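PDB 6AHX: putative cytosolic protein from Geobacillus zalihae, which probably acts as a copper-sensing transcriptional repressor of the CsoR family, regulating a copper-responsive operon. Local coordinates for residues D48-L51 / Q52-A55. Sequence-based numbering, arbitrary orientation.
Sequences DILL and QIAA
Gln52 folds its side chain back over the preceding turn of helix, so that its CG lies 3.3 Å from Asp48 O while its own backbone N donates to that same carbonyl oxygen. The first torsion (chi1 -62°) sets CG there, beside the backbone N; the bend at chi2 then leads the amide outward, with NE2 on the side of a bound water. NE2 gives a hydrogen bond of 2.9 Å to this water, and the water in turn donates to Asp48 O at 3.3 Å. This carbonyl is therefore gripped twice, by the Gln52 backbone N-H and by the water. CD2 of Leu51 lies 4.0 Å from NE2 of Gln52, brought there because Leu51 holds CG on the far side of CB from its backbone N (chi1 -161°). Asp48 instead sends its carboxylate away from this turn, and OD2 makes a salt bridge to Arg44.

Another side of the helix is greasy. In Ile49 and Ile53, one turn apart, CG1 lies beside the backbone N and CG2 anti to it; Ile53 CG1 and CD1 are thereby directed back toward Ile49, where CD1 meets CG2 of Ile49 at 4.1 Å. CD2 of Leu50 comes more loosely to that same CD1 of Ile53, at 4.4 Å. These three residues also pack on the second subunit: Ile49 on Tyr18, Leu50 on Ala64 and Ile53 on Leu60. Gln52 meets His32 and Ile36 of helix 20-41, and Met39 of that helix touches Asp48 and Ile49.

Below the side chains run regular i to i+4 bonds, the Ile53 N to Ile49 O bond being 2.9 Å long. Such a turn, with i/i+4 isoleucines turned to a partner chain, suits the long second helix of the all-helical CsoR-type repressor fold, here packed against helix 20-41 and the second subunit.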
ATOM      1  N   ASP A  48      11.062  10.945   5.620  1.00 28.99           N
ATOM      2  CA  ASP A  48       9.630  11.183   5.763  1.00 31.73           C
ATOM      3  C   ASP A  48       8.859  10.205   4.887  1.00 31.75           C
ATOM      4  O   ASP A  48       7.851   9.608   5.291  1.00 30.28           O
ATOM      5  CB  ASP A  48       9.241  12.630   5.301  1.00 34.52           C
ATOM      6  CG  ASP A  48       9.950  13.732   6.123  1.00 37.64           C
ATOM      7  OD1 ASP A  48      10.934  13.456   6.812  1.00 44.10           O
ATOM      8  OD2 ASP A  48       9.531  14.884   6.087  1.00 40.98           O
ATOM      9  N   ILE A  49       9.318  10.101   3.648  1.00 29.51           N
ATOM     10  CA  ILE A  49       8.699   9.249   2.657  1.00 27.58           C
ATOM     11  C   ILE A  49       8.800   7.792   3.066  1.00 25.26           C
ATOM     12  O   ILE A  49       7.779   7.074   3.069  1.00 23.92           O
ATOM     13  CB  ILE A  49       9.225   9.533   1.252  1.00 27.22           C
ATOM     14  CG1 ILE A  49       8.802  10.966   0.817  1.00 27.59           C
ATOM     15  CG2 ILE A  49       8.712   8.483   0.271  1.00 31.30           C
ATOM     16  CD1 ILE A  49       9.191  11.360  -0.601  1.00 30.44           C
ATOM     17  N   LEU A  50       9.986   7.377   3.495  1.00 23.08           N
ATOM     18  CA  LEU A  50      10.206   5.979   3.793  1.00 23.47           C
ATOM     19  C   LEU A  50       9.508   5.593   5.078  1.00 24.35           C
ATOM     20  O   LEU A  50       9.069   4.479   5.206  1.00 25.03           O
ATOM     21  CB  LEU A  50      11.704   5.700   3.948  1.00 25.57           C
ATOM     22  CG  LEU A  50      12.535   5.774   2.661  1.00 26.95           C
ATOM     23  CD1 LEU A  50      13.933   5.310   3.031  1.00 27.97           C
ATOM     24  CD2 LEU A  50      12.008   4.980   1.475  1.00 28.32           C
ATOM     25  N   LEU A  51       9.387   6.530   6.005  1.00 22.11           N
ATOM     26  CA  LEU A  51       8.531   6.336   7.166  1.00 26.93           C
ATOM     27  C   LEU A  51       7.098   6.004   6.825  1.00 23.44           C
ATOM     28  O   LEU A  51       6.513   5.120   7.413  1.00 20.89           O
ATOM     29  CB  LEU A  51       8.522   7.608   8.050  1.00 33.00           C
ATOM     30  CG  LEU A  51       8.061   7.414   9.482  1.00 42.68           C
ATOM     31  CD1 LEU A  51       9.236   6.849  10.287  1.00 45.23           C
ATOM     32  CD2 LEU A  51       7.514   8.704  10.087  1.00 48.98           C
ATOM     33  N   GLN A  52       6.554   6.710   5.842  1.00 25.24           N
ATOM     34  CA  GLN A  52       5.156   6.540   5.466  1.00 23.91           C
ATOM     35  C   GLN A  52       4.977   5.287   4.670  1.00 22.37           C
ATOM     36  O   GLN A  52       3.984   4.592   4.898  1.00 23.75           O
ATOM     37  CB  GLN A  52       4.626   7.768   4.728  1.00 23.36           C
ATOM     38  CG  GLN A  52       4.652   9.032   5.574  1.00 24.19           C
ATOM     39  CD  GLN A  52       3.945   8.918   6.916  1.00 24.42           C
ATOM     40  OE1 GLN A  52       3.069   8.080   7.131  1.00 23.35           O
ATOM     41  NE2 GLN A  52       4.402   9.705   7.859  1.00 25.40           N
ATOM     42  N   ILE A  53       5.974   4.903   3.868  1.00 20.89           N
ATOM     43  CA  ILE A  53       5.861   3.640   3.184  1.00 20.38           C
ATOM     44  C   ILE A  53       5.781   2.485   4.171  1.00 20.48           C
ATOM     45  O   ILE A  53       5.033   1.503   3.980  1.00 18.38           O
ATOM     46  CB  ILE A  53       6.990   3.423   2.174  1.00 22.52           C
ATOM     47  CG1 ILE A  53       6.828   4.414   0.992  1.00 24.43           C
ATOM     48  CG2 ILE A  53       6.942   2.010   1.577  1.00 23.54           C
ATOM     49  CD1 ILE A  53       7.948   4.429  -0.040  1.00 22.59           C
ATOM     50  N   ALA A  54       6.644   2.538   5.167  1.00 20.71           N
ATOM     51  CA  ALA A  54       6.643   1.499   6.163  1.00 20.64           C
ATOM     52  C   ALA A  54       5.315   1.475   6.915  1.00 22.43           C
ATOM     53  O   ALA A  54       4.789   0.404   7.204  1.00 25.26           O
ATOM     54  CB  ALA A  54       7.764   1.685   7.105  1.00 20.46           C
ATOM     55  N   ALA A  55       4.781   2.629   7.251  1.00 23.21           N
ATOM     56  CA  ALA A  55       3.454   2.676   7.875  1.00 23.82           C
ATOM     57  C   ALA A  55       2.356   2.035   7.008  1.00 23.28           C
ATOM     58  O   ALA A  55       1.576   1.256   7.484  1.00 24.63           O
ATOM     59  CB  ALA A  55       3.116   4.094   8.189  1.00 23.01           C
TER
HETATM   60  O   HOH W   1       6.399  11.745   7.341  1.00 29.25           O